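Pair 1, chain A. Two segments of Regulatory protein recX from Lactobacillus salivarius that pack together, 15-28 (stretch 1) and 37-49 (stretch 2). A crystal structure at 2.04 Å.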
# COMPACT_ATOMS: atom_id res chain seq x y z
N ASP A 15 19.18 0.67 30.97
CA ASP A 15 17.76 0.96 31.11
C ASP A 15 17.29 1.66 29.84
O ASP A 15 16.10 1.89 29.64
CB ASP A 15 17.51 1.86 32.31
CG ASP A 15 18.05 3.25 32.11
OD1 ASP A 15 19.29 3.41 32.04
OD2 ASP A 15 17.24 4.20 32.01
N ASP A 16 18.26 2.01 29.00
CA ASP A 16 17.99 2.70 27.74
C ASP A 16 17.40 1.70 26.76
O ASP A 16 16.34 1.92 26.18
CB ASP A 16 19.29 3.27 27.18
CG ASP A 16 19.06 4.48 26.29
OD1 ASP A 16 19.97 4.82 25.50
OD2 ASP A 16 17.97 5.09 26.39
N ILE A 17 18.11 0.59 26.58
CA ILE A 17 17.68 -0.47 25.67
C ILE A 17 16.34 -1.03 26.16
O ILE A 17 15.49 -1.45 25.37
CB ILE A 17 18.75 -1.58 25.63
CG1 ILE A 17 20.10 -0.98 25.22
CG2 ILE A 17 18.35 -2.67 24.64
CD1 ILE A 17 21.27 -1.93 25.28
N SER A 18 16.16 -1.01 27.48
CA SER A 18 14.94 -1.51 28.10
C SER A 18 13.74 -0.64 27.75
O SER A 18 12.69 -1.14 27.35
CB SER A 18 15.12 -1.56 29.61
OG SER A 18 13.90 -1.90 30.25
N LYS A 19 13.90 0.67 27.93
CA LYS A 19 12.81 1.59 27.61
C LYS A 19 12.51 1.48 26.11
O LYS A 19 11.37 1.64 25.68
CB LYS A 19 13.20 3.03 27.97
CG LYS A 19 13.49 3.25 29.45
CD LYS A 19 13.86 4.70 29.75
CE LYS A 19 12.64 5.54 30.09
NZ LYS A 19 12.01 5.09 31.38
N GLY A 20 13.55 1.20 25.33
CA GLY A 20 13.40 1.07 23.90
C GLY A 20 12.56 -0.14 23.52
O GLY A 20 11.68 -0.05 22.66
N TYR A 21 12.83 -1.28 24.15
CA TYR A 21 12.07 -2.50 23.88
C TYR A 21 10.62 -2.37 24.33
O TYR A 21 9.72 -2.93 23.70
CB TYR A 21 12.69 -3.72 24.59
CG TYR A 21 13.81 -4.38 23.81
CD1 TYR A 21 13.58 -4.91 22.54
CD2 TYR A 21 15.10 -4.49 24.34
CE1 TYR A 21 14.60 -5.53 21.83
CE2 TYR A 21 16.12 -5.11 23.64
CZ TYR A 21 15.86 -5.63 22.38
OH TYR A 21 16.86 -6.26 21.67
N ASN A 22 10.40 -1.64 25.42
CA ASN A 22 9.06 -1.45 25.95
C ASN A 22 8.19 -0.61 25.02
O ASN A 22 7.05 -0.97 24.73
CB ASN A 22 9.14 -0.81 27.34
CG ASN A 22 7.77 -0.52 27.93
OD1 ASN A 22 7.37 0.65 28.04
ND2 ASN A 22 7.04 -1.56 28.30
N ALA A 23 8.72 0.52 24.56
CA ALA A 23 7.96 1.38 23.67
C ALA A 23 7.65 0.67 22.35
O ALA A 23 6.58 0.86 21.75
CB ALA A 23 8.73 2.67 23.41
N ALA A 24 8.60 -0.16 21.90
CA ALA A 24 8.44 -0.89 20.65
C ALA A 24 7.26 -1.84 20.71
O ALA A 24 6.45 -1.88 19.78
CB ALA A 24 9.72 -1.65 20.32
N LEU A 25 7.17 -2.63 21.77
CA LEU A 25 6.06 -3.57 21.88
C LEU A 25 4.71 -2.92 22.13
O LEU A 25 3.67 -3.52 21.85
CB LEU A 25 6.35 -4.64 22.94
CG LEU A 25 7.14 -5.80 22.31
CD1 LEU A 25 8.63 -5.45 22.26
CD2 LEU A 25 6.91 -7.07 23.10
N ASN A 26 4.71 -1.70 22.65
CA ASN A 26 3.46 -0.98 22.89
C ASN A 26 2.93 -0.59 21.51
O ASN A 26 1.78 -0.86 21.15
CB ASN A 26 3.69 0.29 23.71
CG ASN A 26 3.91 0.02 25.18
OD1 ASN A 26 4.19 0.94 25.96
ND2 ASN A 26 3.77 -1.24 25.59
N TYR A 27 3.82 0.06 20.76
CA TYR A 27 3.59 0.55 19.40
C TYR A 27 3.19 -0.54 18.40
O TYR A 27 2.48 -0.27 17.42
CB TYR A 27 4.88 1.27 18.97
CG TYR A 27 4.85 2.04 17.66
CD1 TYR A 27 3.87 3.00 17.41
CD2 TYR A 27 5.87 1.86 16.72
CE1 TYR A 27 3.92 3.78 16.25
CE2 TYR A 27 5.92 2.63 15.57
CZ TYR A 27 4.94 3.59 15.33
OH TYR A 27 4.99 4.36 14.19
N LEU A 28 3.62 -1.78 18.65
CA LEU A 28 3.32 -2.90 17.76
C LEU A 28 2.11 -3.76 18.17
O LEU A 28 1.47 -4.36 17.31
CB LEU A 28 4.54 -3.82 17.63
CG LEU A 28 5.81 -3.31 16.95
CD1 LEU A 28 6.94 -4.28 17.26
CD2 LEU A 28 5.60 -3.20 15.45
N GLU A 37 9.07 2.80 10.58
CA GLU A 37 8.12 3.42 11.51
C GLU A 37 8.59 3.23 12.95
O GLU A 37 8.43 4.12 13.79
CB GLU A 37 6.72 2.82 11.36
CG GLU A 37 5.86 3.42 10.26
CD GLU A 37 4.47 2.84 10.25
OE1 GLU A 37 4.34 1.62 10.05
OE2 GLU A 37 3.49 3.60 10.46
N VAL A 38 9.14 2.05 13.24
CA VAL A 38 9.64 1.75 14.57
C VAL A 38 11.04 2.35 14.69
O VAL A 38 11.39 2.94 15.70
CB VAL A 38 9.73 0.22 14.81
CG1 VAL A 38 10.21 -0.05 16.23
CG2 VAL A 38 8.39 -0.43 14.59
N GLU A 39 11.81 2.20 13.62
CA GLU A 39 13.18 2.70 13.54
C GLU A 39 13.27 4.17 13.93
O GLU A 39 14.26 4.61 14.52
CB GLU A 39 13.71 2.47 12.13
CG GLU A 39 15.17 2.13 12.07
CD GLU A 39 15.52 1.37 10.81
OE1 GLU A 39 15.18 1.86 9.70
OE2 GLU A 39 16.13 0.29 10.93
N ASP A 40 12.25 4.95 13.57
CA ASP A 40 12.26 6.35 13.97
C ASP A 40 11.03 6.69 14.81
O ASP A 40 10.28 7.63 14.53
CB ASP A 40 12.43 7.32 12.77
CG ASP A 40 11.44 7.09 11.66
OD1 ASP A 40 10.22 7.05 11.92
OD2 ASP A 40 11.89 6.96 10.49
N LYS A 41 10.82 5.87 15.83
CA LYS A 41 9.75 6.05 16.81
C LYS A 41 10.53 5.89 18.11
O LYS A 41 10.10 6.32 19.18
CB LYS A 41 8.69 4.96 16.70
CG LYS A 41 7.81 4.83 17.95
CD LYS A 41 7.17 6.16 18.36
CE LYS A 41 6.39 6.03 19.67
NZ LYS A 41 5.81 7.32 20.16
N LEU A 42 11.69 5.25 17.98
CA LEU A 42 12.59 5.03 19.09
C LEU A 42 13.36 6.33 19.25
O LEU A 42 13.94 6.62 20.29
CB LEU A 42 13.56 3.88 18.78
CG LEU A 42 12.94 2.50 18.53
CD1 LEU A 42 14.02 1.49 18.14
CD2 LEU A 42 12.20 2.04 19.78
N ARG A 43 13.33 7.13 18.18
CA ARG A 43 13.99 8.43 18.16
C ARG A 43 13.09 9.47 18.84
O ARG A 43 13.56 10.52 19.27
CB ARG A 43 14.30 8.82 16.72
CG ARG A 43 15.44 8.03 16.11
CD ARG A 43 15.38 8.01 14.59
NE ARG A 43 16.61 7.46 14.02
CZ ARG A 43 16.70 6.95 12.79
NH1 ARG A 43 15.64 6.91 12.00
NH2 ARG A 43 17.87 6.48 12.36
N SER A 44 11.80 9.15 18.92
CA SER A 44 10.82 10.03 19.56
C SER A 44 11.02 9.93 21.06
O SER A 44 10.35 10.61 21.84
CB SER A 44 9.40 9.59 19.22
OG SER A 44 9.16 9.60 17.83
N LEU A 45 11.95 9.06 21.45
CA LEU A 45 12.24 8.84 22.86
C LEU A 45 13.73 9.05 23.11
O LEU A 45 14.25 8.70 24.18
CB LEU A 45 11.84 7.41 23.23
CG LEU A 45 10.66 6.86 22.43
CD1 LEU A 45 10.53 5.37 22.69
CD2 LEU A 45 9.38 7.60 22.80
N ASP A 46 14.41 9.62 22.13
CA ASP A 46 15.84 9.89 22.24
C ASP A 46 16.64 8.65 22.61
O ASP A 46 17.20 8.55 23.70
CB ASP A 46 16.10 10.99 23.28
CG ASP A 46 17.52 11.52 23.23
OD1 ASP A 46 17.86 12.41 24.04
OD2 ASP A 46 18.30 11.05 22.37
N ILE A 47 16.70 7.70 21.68
CA ILE A 47 17.46 6.47 21.88
C ILE A 47 18.47 6.45 20.74
O ILE A 47 18.11 6.56 19.57
CB ILE A 47 16.55 5.23 21.82
CG1 ILE A 47 15.48 5.34 22.91
CG2 ILE A 47 17.38 3.97 22.02
CD1 ILE A 47 14.42 4.26 22.85
N HIS A 48 19.74 6.30 21.09
CA HIS A 48 20.82 6.30 20.11
C HIS A 48 20.78 5.18 19.08
O HIS A 48 20.27 4.09 19.34
CB HIS A 48 22.16 6.31 20.84
CG HIS A 48 22.28 7.42 21.84
ND1 HIS A 48 22.32 8.75 21.47
CD2 HIS A 48 22.31 7.40 23.19
CE1 HIS A 48 22.38 9.50 22.56
NE2 HIS A 48 22.37 8.71 23.61
N GLU A 49 21.32 5.47 17.89
CA GLU A 49 21.38 4.51 16.79
C GLU A 49 22.10 3.24 17.20
O GLU A 49 21.88 2.17 16.63
CB GLU A 49 22.10 5.14 15.59
CG GLU A 49 21.18 5.54 14.45
CD GLU A 49 20.07 6.46 14.90
OE1 GLU A 49 20.37 7.57 15.39
OE2 GLU A 49 18.89 6.08 14.75

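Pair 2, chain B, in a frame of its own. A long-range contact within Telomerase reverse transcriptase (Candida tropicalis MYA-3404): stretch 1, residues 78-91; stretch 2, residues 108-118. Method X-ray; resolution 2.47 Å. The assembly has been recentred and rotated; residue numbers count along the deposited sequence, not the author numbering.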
# COMPACT_ATOMS: atom_id res chain seq x y z
N LYS B 78 -5.84 4.02 22.67
CA LYS B 78 -5.79 2.57 22.71
C LYS B 78 -7.03 1.98 22.07
O LYS B 78 -8.13 2.55 22.14
CB LYS B 78 -5.65 2.08 24.16
CG LYS B 78 -4.44 2.63 24.88
CD LYS B 78 -3.18 2.44 24.05
CE LYS B 78 -1.98 3.09 24.72
NZ LYS B 78 -0.74 2.91 23.91
N PHE B 79 -6.86 0.82 21.43
CA PHE B 79 -7.95 0.25 20.64
C PHE B 79 -9.15 -0.11 21.50
O PHE B 79 -10.29 0.01 21.05
CB PHE B 79 -7.46 -0.97 19.87
CG PHE B 79 -8.48 -1.52 18.91
CD1 PHE B 79 -8.86 -0.80 17.79
CD2 PHE B 79 -9.06 -2.76 19.14
CE1 PHE B 79 -9.80 -1.30 16.91
CE2 PHE B 79 -10.01 -3.26 18.26
CZ PHE B 79 -10.38 -2.53 17.15
N ASN B 80 -8.92 -0.52 22.75
CA ASN B 80 -10.05 -0.86 23.61
C ASN B 80 -10.84 0.38 24.01
O ASN B 80 -12.06 0.31 24.15
CB ASN B 80 -9.57 -1.63 24.85
CG ASN B 80 -8.90 -0.73 25.88
OD1 ASN B 80 -8.14 0.18 25.54
ND2 ASN B 80 -9.19 -0.98 27.16
N ARG B 81 -10.16 1.52 24.17
CA ARG B 81 -10.88 2.76 24.44
C ARG B 81 -11.57 3.27 23.18
O ARG B 81 -12.63 3.89 23.27
CB ARG B 81 -9.92 3.81 25.00
CG ARG B 81 -10.58 5.15 25.28
CD ARG B 81 -11.61 5.04 26.39
NE ARG B 81 -11.07 5.40 27.70
CZ ARG B 81 -10.67 4.53 28.62
NH1 ARG B 81 -10.75 3.23 28.38
NH2 ARG B 81 -10.19 4.96 29.77
N VAL B 82 -10.98 3.00 22.01
CA VAL B 82 -11.64 3.34 20.75
C VAL B 82 -12.94 2.55 20.61
O VAL B 82 -13.99 3.10 20.26
CB VAL B 82 -10.70 3.07 19.56
CG1 VAL B 82 -11.45 3.24 18.25
CG2 VAL B 82 -9.49 3.99 19.62
N VAL B 83 -12.88 1.24 20.88
CA VAL B 83 -14.06 0.41 20.75
C VAL B 83 -15.12 0.82 21.76
O VAL B 83 -16.31 0.90 21.44
CB VAL B 83 -13.68 -1.08 20.90
CG1 VAL B 83 -14.94 -1.94 21.00
CG2 VAL B 83 -12.82 -1.52 19.73
N GLU B 84 -14.70 1.12 22.99
CA GLU B 84 -15.66 1.48 24.03
C GLU B 84 -16.41 2.76 23.67
O GLU B 84 -17.64 2.83 23.84
CB GLU B 84 -14.94 1.65 25.38
CG GLU B 84 -15.88 1.84 26.56
CD GLU B 84 -15.14 1.94 27.89
OE1 GLU B 84 -13.90 2.08 27.87
OE2 GLU B 84 -15.81 1.87 28.94
N VAL B 85 -15.71 3.76 23.14
CA VAL B 85 -16.37 5.00 22.73
C VAL B 85 -17.39 4.72 21.63
O VAL B 85 -18.53 5.20 21.68
CB VAL B 85 -15.34 6.05 22.28
CG1 VAL B 85 -16.04 7.23 21.63
CG2 VAL B 85 -14.51 6.51 23.45
N VAL B 86 -16.99 3.95 20.62
CA VAL B 86 -17.88 3.65 19.50
C VAL B 86 -19.14 2.94 19.98
O VAL B 86 -20.26 3.32 19.63
CB VAL B 86 -17.14 2.84 18.43
CG1 VAL B 86 -18.10 2.39 17.34
CG2 VAL B 86 -16.01 3.67 17.84
N LEU B 87 -18.97 1.90 20.81
CA LEU B 87 -20.13 1.14 21.26
C LEU B 87 -21.01 1.95 22.20
O LEU B 87 -22.23 1.76 22.23
CB LEU B 87 -19.68 -0.16 21.95
CG LEU B 87 -18.94 -1.15 21.05
CD1 LEU B 87 -18.64 -2.44 21.79
CD2 LEU B 87 -19.74 -1.42 19.78
N ILE B 88 -20.41 2.87 22.97
CA ILE B 88 -21.20 3.74 23.83
C ILE B 88 -22.06 4.67 22.99
O ILE B 88 -23.24 4.91 23.31
CB ILE B 88 -20.28 4.51 24.79
CG1 ILE B 88 -19.82 3.60 25.94
CG2 ILE B 88 -20.96 5.77 25.32
CD1 ILE B 88 -18.86 4.26 26.90
N ILE B 89 -21.51 5.21 21.90
CA ILE B 89 -22.30 6.02 20.99
C ILE B 89 -23.40 5.18 20.36
O ILE B 89 -24.57 5.58 20.30
CB ILE B 89 -21.41 6.67 19.92
CG1 ILE B 89 -20.27 7.46 20.56
CG2 ILE B 89 -22.23 7.60 19.04
CD1 ILE B 89 -20.65 8.82 21.02
N MSE B 90 -23.05 3.99 19.88
CA MSE B 90 -24.01 3.10 19.22
C MSE B 90 -25.14 2.70 20.15
O MSE B 90 -26.29 2.62 19.73
CB MSE B 90 -23.30 1.85 18.69
CG MSE B 90 -22.34 2.13 17.54
SE MSE B 90 -23.19 3.06 16.05
CE MSE B 90 -24.57 1.75 15.65
N GLY B 91 -24.81 2.46 21.42
CA GLY B 91 -25.85 2.15 22.39
C GLY B 91 -26.83 3.30 22.56
O GLY B 91 -28.05 3.11 22.54
N ILE B 108 -23.73 -8.00 16.16
CA ILE B 108 -23.43 -6.79 15.41
C ILE B 108 -22.27 -6.03 16.04
O ILE B 108 -21.43 -5.46 15.34
CB ILE B 108 -24.69 -5.91 15.28
CG1 ILE B 108 -25.79 -6.68 14.55
CG2 ILE B 108 -24.37 -4.63 14.53
CD1 ILE B 108 -27.11 -5.95 14.51
N GLN B 109 -22.21 -6.01 17.38
CA GLN B 109 -21.11 -5.32 18.04
C GLN B 109 -19.78 -5.98 17.74
O GLN B 109 -18.76 -5.30 17.55
CB GLN B 109 -21.36 -5.26 19.55
CG GLN B 109 -22.39 -4.23 19.97
CD GLN B 109 -22.60 -4.19 21.47
OE1 GLN B 109 -22.42 -5.19 22.16
NE2 GLN B 109 -23.00 -3.02 21.98
N ASP B 110 -19.76 -7.31 17.67
CA ASP B 110 -18.53 -8.01 17.30
C ASP B 110 -18.11 -7.67 15.88
O ASP B 110 -16.92 -7.52 15.59
CB ASP B 110 -18.71 -9.52 17.46
CG ASP B 110 -18.67 -9.97 18.91
OD1 ASP B 110 -18.36 -9.14 19.79
OD2 ASP B 110 -18.97 -11.15 19.17
N ARG B 111 -19.09 -7.52 14.98
CA ARG B 111 -18.75 -7.14 13.61
C ARG B 111 -18.30 -5.69 13.55
O ARG B 111 -17.50 -5.33 12.68
CB ARG B 111 -19.93 -7.37 12.68
CG ARG B 111 -20.50 -8.79 12.68
CD ARG B 111 -19.60 -9.79 11.98
NE ARG B 111 -18.46 -10.18 12.80
CZ ARG B 111 -18.50 -11.09 13.76
NH1 ARG B 111 -19.64 -11.73 14.02
NH2 ARG B 111 -17.41 -11.38 14.45
N ILE B 112 -18.78 -4.86 14.47
CA ILE B 112 -18.31 -3.48 14.54
C ILE B 112 -16.86 -3.43 14.98
O ILE B 112 -16.06 -2.64 14.46
CB ILE B 112 -19.21 -2.65 15.48
CG1 ILE B 112 -20.58 -2.42 14.86
CG2 ILE B 112 -18.56 -1.31 15.78
CD1 ILE B 112 -21.49 -1.58 15.73
N VAL B 113 -16.48 -4.27 15.95
CA VAL B 113 -15.08 -4.32 16.38
C VAL B 113 -14.20 -4.80 15.23
O VAL B 113 -13.12 -4.24 14.99
CB VAL B 113 -14.92 -5.22 17.62
CG1 VAL B 113 -13.46 -5.30 18.02
CG2 VAL B 113 -15.76 -4.68 18.76
N ASP B 114 -14.65 -5.81 14.49
CA ASP B 114 -13.90 -6.25 13.32
C ASP B 114 -13.77 -5.12 12.30
O ASP B 114 -12.71 -4.93 11.71
CB ASP B 114 -14.57 -7.47 12.68
CG ASP B 114 -14.41 -8.73 13.51
OD1 ASP B 114 -13.66 -8.71 14.51
OD2 ASP B 114 -15.05 -9.75 13.16
N PHE B 115 -14.85 -4.36 12.11
CA PHE B 115 -14.81 -3.23 11.19
C PHE B 115 -13.88 -2.13 11.69
O PHE B 115 -13.23 -1.46 10.88
CB PHE B 115 -16.23 -2.71 10.99
CG PHE B 115 -16.38 -1.78 9.82
CD1 PHE B 115 -15.99 -2.16 8.55
CD2 PHE B 115 -16.95 -0.52 9.99
CE1 PHE B 115 -16.14 -1.31 7.48
CE2 PHE B 115 -17.11 0.34 8.92
CZ PHE B 115 -16.70 -0.06 7.66
N LEU B 116 -13.79 -1.95 13.01
CA LEU B 116 -12.84 -1.00 13.57
C LEU B 116 -11.41 -1.51 13.52
O LEU B 116 -10.48 -0.70 13.53
CB LEU B 116 -13.21 -0.66 15.02
CG LEU B 116 -14.56 0.03 15.26
CD1 LEU B 116 -14.82 0.24 16.74
CD2 LEU B 116 -14.63 1.34 14.51
N ARG B 117 -11.20 -2.83 13.45
CA ARG B 117 -9.84 -3.34 13.29
C ARG B 117 -9.31 -3.10 11.88
O ARG B 117 -8.09 -3.05 11.69
CB ARG B 117 -9.79 -4.83 13.63
CG ARG B 117 -9.22 -5.12 15.01
CD ARG B 117 -8.91 -6.59 15.19
NE ARG B 117 -10.13 -7.37 15.33
CZ ARG B 117 -10.66 -7.70 16.50
NH1 ARG B 117 -10.07 -7.32 17.63
NH2 ARG B 117 -11.78 -8.41 16.54
N LEU B 118 -10.20 -2.94 10.90
CA LEU B 118 -9.82 -2.49 9.56
C LEU B 118 -9.91 -0.98 9.42
O LEU B 118 -9.91 -0.48 8.29
CB LEU B 118 -10.70 -3.18 8.51
CG LEU B 118 -10.69 -4.72 8.55
CD1 LEU B 118 -11.64 -5.29 7.50
CD2 LEU B 118 -9.28 -5.27 8.36

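The same backbone arrangement can be packed with quite different side chains, and these two pairs illustrate how. In both, a continuous helix lies against a second segment of the same chain, and the central 14 residues superpose with an RMSD of 0.6 Å. The register runs in opposite directions along the two segments: in pair 1 the CA of Gly A20 lies nearest that of Leu A42 and the CA of Ala A24 nearest that of Val A38, while in pair 2 the CA of Val B83 lies nearest that of Val B113 and the CA of Leu B87 nearest that of Gln B109. In pair 2 both segments are helical, their N-to-C directions 132° apart. In pair 1 the second segment leaves helical geometry at Asp A40, yet its CA atoms still follow those of pair 2 as far as Asp A46, which matches Arg B117.

The middle of the contact is the clearest case. Gly A20 matches Val B83, and Leu A42 matches Val B113. Without a side chain, Gly A20 leaves room for Ile A47, whose CD1 comes within 3.5 Å of Gly A20 CA; a CB here would sit only 3.3 Å from Ile A47 CD1. Leu A42 CD2 also rests 3.6 Å from Gly A20 O. Pair 2 instead fills the space from both sides with branched residues, Val B83 CG1 meeting Val B113 CG2 at 3.6 Å.

One turn along, Ala A23 and Val B86 match, as do Leu A45 and Leu B116. Here the solutions converge: Ala A23 CB touches Leu A45 CD1 at 3.3 Å, and Val B86 CG2 touches Leu B116 CD1 at 3.8 Å. Ala A24 and Leu B87 differ more in reach. The short alanine leaves its CB 4.4 Å from Val A38 CG1, whereas the leucine extends CD2 to 3.9 Å from Gln B109 CG, the aliphatic part of a polar side chain serving as packing surface.

Aromatic rings occupy different ends of the first helix. Tyr A27 matches Met B90, a selenomethionine, and Lys A41 matches Ile B112. The lysine lays its methylene CG over one face of the tyrosine ring, 3.8 Å from Tyr A27 CD2, while Tyr A27 OH makes a weak hydrogen bond of 3.5 Å to Glu A37 O. In pair 2, Met B90 CG approaches Ile B112 CD1 at 4.2 Å, a purely apolar contact. At the other end, Phe B79 matches Asp A16: its CE1 lies 3.5 Å from Leu B116 O, which sits at the ring edge, and its CZ is 3.6 Å from Arg B117 CG.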